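Local coordinates for protein toxin 2A (Paenibacillus larvae, PDB 5URP) that is an ADP-ribosyltransferase toxin and virulence factor that probably transfers ADP-ribose from NAD+ to a host target protein, at residues A[97-108]-A[162-173]. Numbering follows the deposited sequence.
Sequences LKDSVTVYRGTD and RPVLIELKIPKG
V101, V103, R105 and T107 pair with I170, L168, I166 and V164 through reciprocal backbone hydrogen bonds, so strands 101-107 and 164-170 run antiparallel, their axes 4.6 Å apart at 152°. On the face of V101 and V103 the pairing builds apolar core. I170 has CG1 beside its backbone N, which sends CD1 over V103 at about a right angle, 3.8 Å from V103 CG1. Its other branch, CG2, meets L97 CD1 at 3.4 Å, a tight methyl contact. V103 CG2 also packs on L168 CB. Strands 190-193 and 149-152 pack on this face, with M191 on V103 and L193 on I170.

The two strands lie at one edge of the five-stranded mixed sheet of the ADP-ribosyltransferase fold. Strand 101-107 is outermost in this sheet, though the Y104 backbone also bonds to S152 of strand 149-152. Strand 164-170 continues the sheet to 214-221.

On the other face, E167 has CG anti to its backbone N (chi1 177°) and stays extended beyond CG, lying alongside Y104. The carboxylate plane is turned 63° from the ring, and OE1 sits 3.7 Å from Y104 CE1. OE1 forms a salt bridge with K216, while Y104 OH bonds to D25. A water donates to E167 OE2 and also hydrogen-bonds T102 OG1, spanning the strands. Here T102 CG2 touches E167 CG at 3.5 Å.

Beyond the strands, S100 OG accepts a hydrogen bond from K172 N, 2.9 Å away, and G173 N bonds to L97 O.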
ATOM      1  N   LEU A  97       1.395 -14.923   3.731  1.00 30.29           N
ATOM      2  CA  LEU A  97       0.270 -14.752   4.645  1.00 29.90           C
ATOM      3  C   LEU A  97      -0.360 -16.097   4.953  1.00 32.05           C
ATOM      4  O   LEU A  97      -0.653 -16.871   4.041  1.00 32.80           O
ATOM      5  CB  LEU A  97      -0.797 -13.838   4.052  1.00 27.76           C
ATOM      6  CG  LEU A  97      -0.371 -12.386   3.880  1.00 25.86           C
ATOM      7  CD1 LEU A  97      -1.544 -11.618   3.288  1.00 27.77           C
ATOM      8  CD2 LEU A  97       0.092 -11.799   5.212  1.00 30.85           C
ATOM      9  N   LYS A  98      -0.592 -16.345   6.248  1.00 33.90           N
ATOM     10  CA  LYS A  98      -1.362 -17.509   6.673  1.00 37.28           C
ATOM     11  C   LYS A  98      -2.852 -17.334   6.404  1.00 35.01           C
ATOM     12  O   LYS A  98      -3.546 -18.317   6.142  1.00 36.84           O
ATOM     13  CB  LYS A  98      -1.136 -17.781   8.171  1.00 46.25           C
ATOM     14  CG  LYS A  98      -1.837 -19.051   8.668  1.00 55.74           C
ATOM     15  CD  LYS A  98      -1.462 -19.416  10.100  1.00 64.74           C
ATOM     16  CE  LYS A  98      -2.503 -20.360  10.719  1.00 72.32           C
ATOM     17  NZ  LYS A  98      -2.017 -21.103  11.933  1.00 76.20           N
ATOM     18  N   ASP A  99      -3.361 -16.105   6.463  1.00 34.30           N
ATOM     19  CA  ASP A  99      -4.772 -15.834   6.220  1.00 34.35           C
ATOM     20  C   ASP A  99      -4.887 -14.732   5.182  1.00 32.19           C
ATOM     21  O   ASP A  99      -4.006 -13.884   5.084  1.00 34.14           O
ATOM     22  CB  ASP A  99      -5.509 -15.363   7.479  1.00 40.89           C
ATOM     23  CG  ASP A  99      -5.083 -16.093   8.735  1.00 45.90           C
ATOM     24  OD1 ASP A  99      -5.438 -17.280   8.865  1.00 43.90           O
ATOM     25  OD2 ASP A  99      -4.429 -15.454   9.607  1.00 41.22           O
ATOM     26  N   SER A 100      -6.017 -14.685   4.475  1.00 29.25           N
ATOM     27  CA  SER A 100      -6.267 -13.522   3.635  1.00 26.97           C
ATOM     28  C   SER A 100      -6.592 -12.331   4.527  1.00 25.80           C
ATOM     29  O   SER A 100      -7.202 -12.485   5.587  1.00 26.98           O
ATOM     30  CB  SER A 100      -7.416 -13.746   2.673  1.00 27.34           C
ATOM     31  OG  SER A 100      -7.218 -14.976   1.955  1.00 29.06           O
ATOM     32  N   VAL A 101      -6.204 -11.141   4.075  1.00 25.15           N
ATOM     33  CA  VAL A 101      -6.354  -9.960   4.928  1.00 25.11           C
ATOM     34  C   VAL A 101      -6.632  -8.741   4.077  1.00 22.77           C
ATOM     35  O   VAL A 101      -6.130  -8.608   2.958  1.00 25.06           O
ATOM     36  CB  VAL A 101      -5.098  -9.753   5.802  1.00 28.61           C
ATOM     37  CG1 VAL A 101      -3.975  -9.269   5.016  1.00 29.21           C
ATOM     38  CG2 VAL A 101      -5.395  -8.816   6.964  1.00 30.04           C
ATOM     39  N   THR A 102      -7.402  -7.822   4.662  1.00 25.53           N
ATOM     40  CA  THR A 102      -7.699  -6.536   4.064  1.00 22.67           C
ATOM     41  C   THR A 102      -6.721  -5.505   4.615  1.00 22.17           C
ATOM     42  O   THR A 102      -6.462  -5.474   5.821  1.00 24.50           O
ATOM     43  CB  THR A 102      -9.133  -6.122   4.391  1.00 24.86           C
ATOM     44  OG1 THR A 102     -10.035  -7.101   3.884  1.00 29.58           O
ATOM     45  CG2 THR A 102      -9.467  -4.782   3.756  1.00 24.39           C
ATOM     46  N   VAL A 103      -6.162  -4.704   3.725  1.00 21.15           N
ATOM     47  CA  VAL A 103      -5.302  -3.602   4.121  1.00 20.28           C
ATOM     48  C   VAL A 103      -5.814  -2.318   3.469  1.00 21.37           C
ATOM     49  O   VAL A 103      -6.657  -2.332   2.583  1.00 21.73           O
ATOM     50  CB  VAL A 103      -3.829  -3.835   3.775  1.00 20.54           C
ATOM     51  CG1 VAL A 103      -3.279  -5.049   4.534  1.00 22.05           C
ATOM     52  CG2 VAL A 103      -3.621  -3.978   2.243  1.00 21.19           C
ATOM     53  N   TYR A 104      -5.300  -1.197   3.961  1.00 21.01           N
ATOM     54  CA  TYR A 104      -5.788   0.131   3.588  1.00 22.03           C
ATOM     55  C   TYR A 104      -4.637   1.020   3.155  1.00 21.66           C
ATOM     56  O   TYR A 104      -3.526   0.931   3.690  1.00 21.94           O
ATOM     57  CB  TYR A 104      -6.517   0.772   4.788  1.00 21.23           C
ATOM     58  CG  TYR A 104      -7.728  -0.000   5.212  1.00 22.17           C
ATOM     59  CD1 TYR A 104      -8.966   0.257   4.634  1.00 21.86           C
ATOM     60  CD2 TYR A 104      -7.640  -0.989   6.169  1.00 20.62           C
ATOM     61  CE1 TYR A 104     -10.069  -0.452   4.985  1.00 23.47           C
ATOM     62  CE2 TYR A 104      -8.767  -1.722   6.560  1.00 23.17           C
ATOM     63  CZ  TYR A 104      -9.979  -1.450   5.946  1.00 24.40           C
ATOM     64  OH  TYR A 104     -11.100  -2.130   6.328  1.00 25.81           O
ATOM     65  N   ARG A 105      -4.895   1.892   2.176  1.00 21.71           N
ATOM     66  CA  ARG A 105      -3.872   2.830   1.738  1.00 20.47           C
ATOM     67  C   ARG A 105      -4.541   4.129   1.328  1.00 22.73           C
ATOM     68  O   ARG A 105      -5.397   4.123   0.453  1.00 22.82           O
ATOM     69  CB  ARG A 105      -3.088   2.263   0.546  1.00 22.08           C
ATOM     70  CG  ARG A 105      -2.096   3.228  -0.014  1.00 24.73           C
ATOM     71  CD  ARG A 105      -1.237   2.531  -1.063  1.00 31.08           C
ATOM     72  NE  ARG A 105      -0.443   3.474  -1.849  1.00 38.56           N
ATOM     73  CZ  ARG A 105       0.668   4.070  -1.430  1.00 45.24           C
ATOM     74  NH1 ARG A 105       1.151   3.843  -0.212  1.00 39.36           N
ATOM     75  NH2 ARG A 105       1.298   4.916  -2.229  1.00 60.39           N
ATOM     76  N   GLY A 106      -4.177   5.227   1.976  1.00 24.39           N
ATOM     77  CA  GLY A 106      -4.593   6.530   1.499  1.00 25.28           C
ATOM     78  C   GLY A 106      -3.613   7.051   0.463  1.00 27.38           C
ATOM     79  O   GLY A 106      -2.398   6.948   0.629  1.00 29.50           O
ATOM     80  N   THR A 107      -4.151   7.625  -0.605  1.00 25.82           N
ATOM     81  CA  THR A 107      -3.288   8.170  -1.632  1.00 25.23           C
ATOM     82  C   THR A 107      -4.053   9.278  -2.357  1.00 29.32           C
ATOM     83  O   THR A 107      -5.021   9.830  -1.834  1.00 28.28           O
ATOM     84  CB  THR A 107      -2.780   7.023  -2.537  1.00 27.31           C
ATOM     85  OG1 THR A 107      -1.753   7.519  -3.408  1.00 30.27           O
ATOM     86  CG2 THR A 107      -3.908   6.388  -3.325  1.00 28.97           C
ATOM     87  N   ASP A 108      -3.623   9.615  -3.568  1.00 32.04           N
ATOM     88  CA  ASP A 108      -4.369  10.572  -4.377  1.00 32.27           C
ATOM     89  C   ASP A 108      -4.550   9.995  -5.778  1.00 31.67           C
ATOM     90  O   ASP A 108      -4.402   8.789  -6.016  1.00 32.68           O
ATOM     91  CB  ASP A 108      -3.692  11.941  -4.332  1.00 35.05           C
ATOM     92  CG  ASP A 108      -2.336  11.962  -5.010  1.00 39.80           C
ATOM     93  OD1 ASP A 108      -1.957  10.963  -5.663  1.00 39.04           O
ATOM     94  OD2 ASP A 108      -1.650  12.983  -4.882  1.00 42.79           O
ATOM     95  N   ARG A 162      -6.658  12.299   2.896  1.00 28.02           N
ATOM     96  CA  ARG A 162      -6.229  11.976   1.554  0.52 27.92           C
ATOM     97  C   ARG A 162      -7.436  11.777   0.637  1.00 28.11           C
ATOM     98  O   ARG A 162      -8.492  11.322   1.082  1.00 29.80           O
ATOM     99  CB  ARG A 162      -5.347  10.723   1.597  0.52 27.48           C
ATOM    100  CG  ARG A 162      -4.075  11.024   2.379  0.52 33.42           C
ATOM    101  CD  ARG A 162      -3.062   9.911   2.376  0.52 40.06           C
ATOM    102  NE  ARG A 162      -1.947  10.254   3.260  0.52 42.01           N
ATOM    103  CZ  ARG A 162      -1.041   9.388   3.699  0.52 35.13           C
ATOM    104  NH1 ARG A 162      -0.068   9.791   4.504  0.52 40.43           N
ATOM    105  NH2 ARG A 162      -1.098   8.126   3.330  0.52 29.52           N
ATOM    106  N   PRO A 163      -7.333  12.122  -0.651  1.00 25.50           N
ATOM    107  CA  PRO A 163      -8.540  12.096  -1.499  1.00 24.51           C
ATOM    108  C   PRO A 163      -8.959  10.727  -1.989  1.00 23.97           C
ATOM    109  O   PRO A 163     -10.117  10.586  -2.402  1.00 26.06           O
ATOM    110  CB  PRO A 163      -8.166  12.990  -2.689  1.00 28.24           C
ATOM    111  CG  PRO A 163      -6.717  13.041  -2.715  1.00 28.74           C
ATOM    112  CD  PRO A 163      -6.221  12.829  -1.306  1.00 27.62           C
ATOM    113  N   VAL A 164      -8.061   9.750  -1.980  1.00 22.49           N
ATOM    114  CA  VAL A 164      -8.353   8.384  -2.406  1.00 23.30           C
ATOM    115  C   VAL A 164      -8.062   7.428  -1.254  1.00 22.60           C
ATOM    116  O   VAL A 164      -6.998   7.506  -0.623  1.00 22.64           O
ATOM    117  CB  VAL A 164      -7.534   7.981  -3.643  1.00 22.55           C
ATOM    118  CG1 VAL A 164      -7.833   6.537  -4.001  1.00 23.35           C
ATOM    119  CG2 VAL A 164      -7.803   8.940  -4.813  1.00 25.11           C
ATOM    120  N   LEU A 165      -8.996   6.508  -1.001  1.00 21.68           N
ATOM    121  CA  LEU A 165      -8.831   5.438  -0.025  1.00 20.29           C
ATOM    122  C   LEU A 165      -8.915   4.121  -0.776  1.00 21.60           C
ATOM    123  O   LEU A 165      -9.947   3.836  -1.372  1.00 23.32           O
ATOM    124  CB  LEU A 165      -9.920   5.468   1.045  1.00 21.74           C
ATOM    125  CG  LEU A 165      -9.885   4.362   2.104  1.00 21.73           C
ATOM    126  CD1 LEU A 165      -8.591   4.394   2.901  1.00 21.65           C
ATOM    127  CD2 LEU A 165     -11.097   4.465   3.023  1.00 23.55           C
ATOM    128  N   ILE A 166      -7.866   3.326  -0.699  1.00 21.19           N
ATOM    129  CA  ILE A 166      -7.860   1.997  -1.310  1.00 21.54           C
ATOM    130  C   ILE A 166      -8.067   0.990  -0.200  1.00 23.24           C
ATOM    131  O   ILE A 166      -7.361   1.029   0.821  1.00 22.79           O
ATOM    132  CB  ILE A 166      -6.541   1.696  -2.034  1.00 22.27           C
ATOM    133  CG1 ILE A 166      -6.157   2.781  -3.038  1.00 24.36           C
ATOM    134  CG2 ILE A 166      -6.644   0.307  -2.710  1.00 24.22           C
ATOM    135  CD1 ILE A 166      -4.743   2.572  -3.636  1.00 27.74           C
ATOM    136  N   GLU A 167      -9.033   0.098  -0.390  1.00 20.99           N
ATOM    137  CA  GLU A 167      -9.246  -1.067   0.462  1.00 21.00           C
ATOM    138  C   GLU A 167      -8.817  -2.278  -0.371  1.00 21.42           C
ATOM    139  O   GLU A 167      -9.446  -2.582  -1.386  1.00 23.16           O
ATOM    140  CB  GLU A 167     -10.703  -1.171   0.899  1.00 24.80           C
ATOM    141  CG  GLU A 167     -11.037  -2.384   1.727  1.00 28.66           C
ATOM    142  CD  GLU A 167     -12.442  -2.329   2.334  1.00 39.91           C
ATOM    143  OE1 GLU A 167     -12.890  -1.235   2.751  1.00 40.23           O
ATOM    144  OE2 GLU A 167     -13.078  -3.390   2.423  1.00 43.98           O
ATOM    145  N   LEU A 168      -7.748  -2.949   0.044  1.00 21.46           N
ATOM    146  CA  LEU A 168      -7.099  -3.958  -0.794  1.00 22.17           C
ATOM    147  C   LEU A 168      -7.148  -5.309  -0.108  1.00 23.74           C
ATOM    148  O   LEU A 168      -6.735  -5.441   1.042  1.00 22.96           O
ATOM    149  CB  LEU A 168      -5.654  -3.523  -1.054  1.00 23.04           C
ATOM    150  CG  LEU A 168      -4.790  -4.380  -1.928  1.00 26.63           C
ATOM    151  CD1 LEU A 168      -5.285  -4.239  -3.349  1.00 29.61           C
ATOM    152  CD2 LEU A 168      -3.364  -3.896  -1.797  1.00 25.96           C
ATOM    153  N   LYS A 169      -7.618  -6.336  -0.819  1.00 23.03           N
ATOM    154  CA  LYS A 169      -7.644  -7.678  -0.264  1.00 23.08           C
ATOM    155  C   LYS A 169      -6.385  -8.399  -0.718  1.00 26.08           C
ATOM    156  O   LYS A 169      -6.071  -8.381  -1.907  1.00 25.68           O
ATOM    157  CB  LYS A 169      -8.885  -8.438  -0.733  1.00 26.86           C
ATOM    158  CG  LYS A 169     -10.190  -7.755  -0.366  1.00 35.59           C
ATOM    159  CD  LYS A 169     -11.383  -8.388  -1.057  1.00 65.74           C
ATOM    160  CE  LYS A 169     -12.675  -7.662  -0.725  1.00100.58           C
ATOM    161  NZ  LYS A 169     -13.825  -8.158  -1.531  1.00119.03           N
ATOM    162  N   ILE A 170      -5.644  -8.975   0.222  1.00 22.99           N
ATOM    163  CA  ILE A 170      -4.433  -9.740  -0.077  1.00 23.62           C
ATOM    164  C   ILE A 170      -4.766 -11.208   0.169  1.00 24.56           C
ATOM    165  O   ILE A 170      -5.175 -11.554   1.281  1.00 24.47           O
ATOM    166  CB  ILE A 170      -3.226  -9.341   0.793  1.00 23.12           C
ATOM    167  CG1 ILE A 170      -2.956  -7.851   0.789  1.00 21.91           C
ATOM    168  CG2 ILE A 170      -1.966 -10.026   0.285  1.00 25.17           C
ATOM    169  CD1 ILE A 170      -1.972  -7.476   1.873  1.00 24.15           C
ATOM    170  N   PRO A 171      -4.580 -12.100  -0.806  1.00 26.56           N
ATOM    171  CA  PRO A 171      -4.968 -13.498  -0.601  1.00 26.83           C
ATOM    172  C   PRO A 171      -4.005 -14.267   0.287  1.00 26.29           C
ATOM    173  O   PRO A 171      -2.809 -13.983   0.351  1.00 26.05           O
ATOM    174  CB  PRO A 171      -4.953 -14.078  -2.021  1.00 29.53           C
ATOM    175  CG  PRO A 171      -3.998 -13.221  -2.786  1.00 28.55           C
ATOM    176  CD  PRO A 171      -4.186 -11.820  -2.200  1.00 27.77           C
ATOM    177  N   LYS A 172      -4.545 -15.280   0.962  1.00 28.86           N
ATOM    178  CA  LYS A 172      -3.706 -16.192   1.716  1.00 29.54           C
ATOM    179  C   LYS A 172      -2.616 -16.729   0.796  1.00 30.12           C
ATOM    180  O   LYS A 172      -2.864 -17.002  -0.382  1.00 30.19           O
ATOM    181  CB  LYS A 172      -4.549 -17.339   2.292  1.00 30.32           C
ATOM    182  CG  LYS A 172      -3.736 -18.515   2.889  1.00 35.92           C
ATOM    183  CD  LYS A 172      -4.663 -19.588   3.408  1.00 54.72           C
ATOM    184  CE  LYS A 172      -3.888 -20.705   4.087  1.00 58.22           C
ATOM    185  NZ  LYS A 172      -4.782 -21.399   5.028  1.00 58.21           N
ATOM    186  N   GLY A 173      -1.414 -16.882   1.346  1.00 31.10           N
ATOM    187  CA  GLY A 173      -0.266 -17.295   0.560  1.00 32.44           C
ATOM    188  C   GLY A 173       0.442 -16.156  -0.144  1.00 30.52           C
ATOM    189  O   GLY A 173       1.498 -16.379  -0.757  1.00 31.11           O
TER
HETATM  190  O   HOH W   1     -12.143  -6.467   2.126  1.00 45.61           O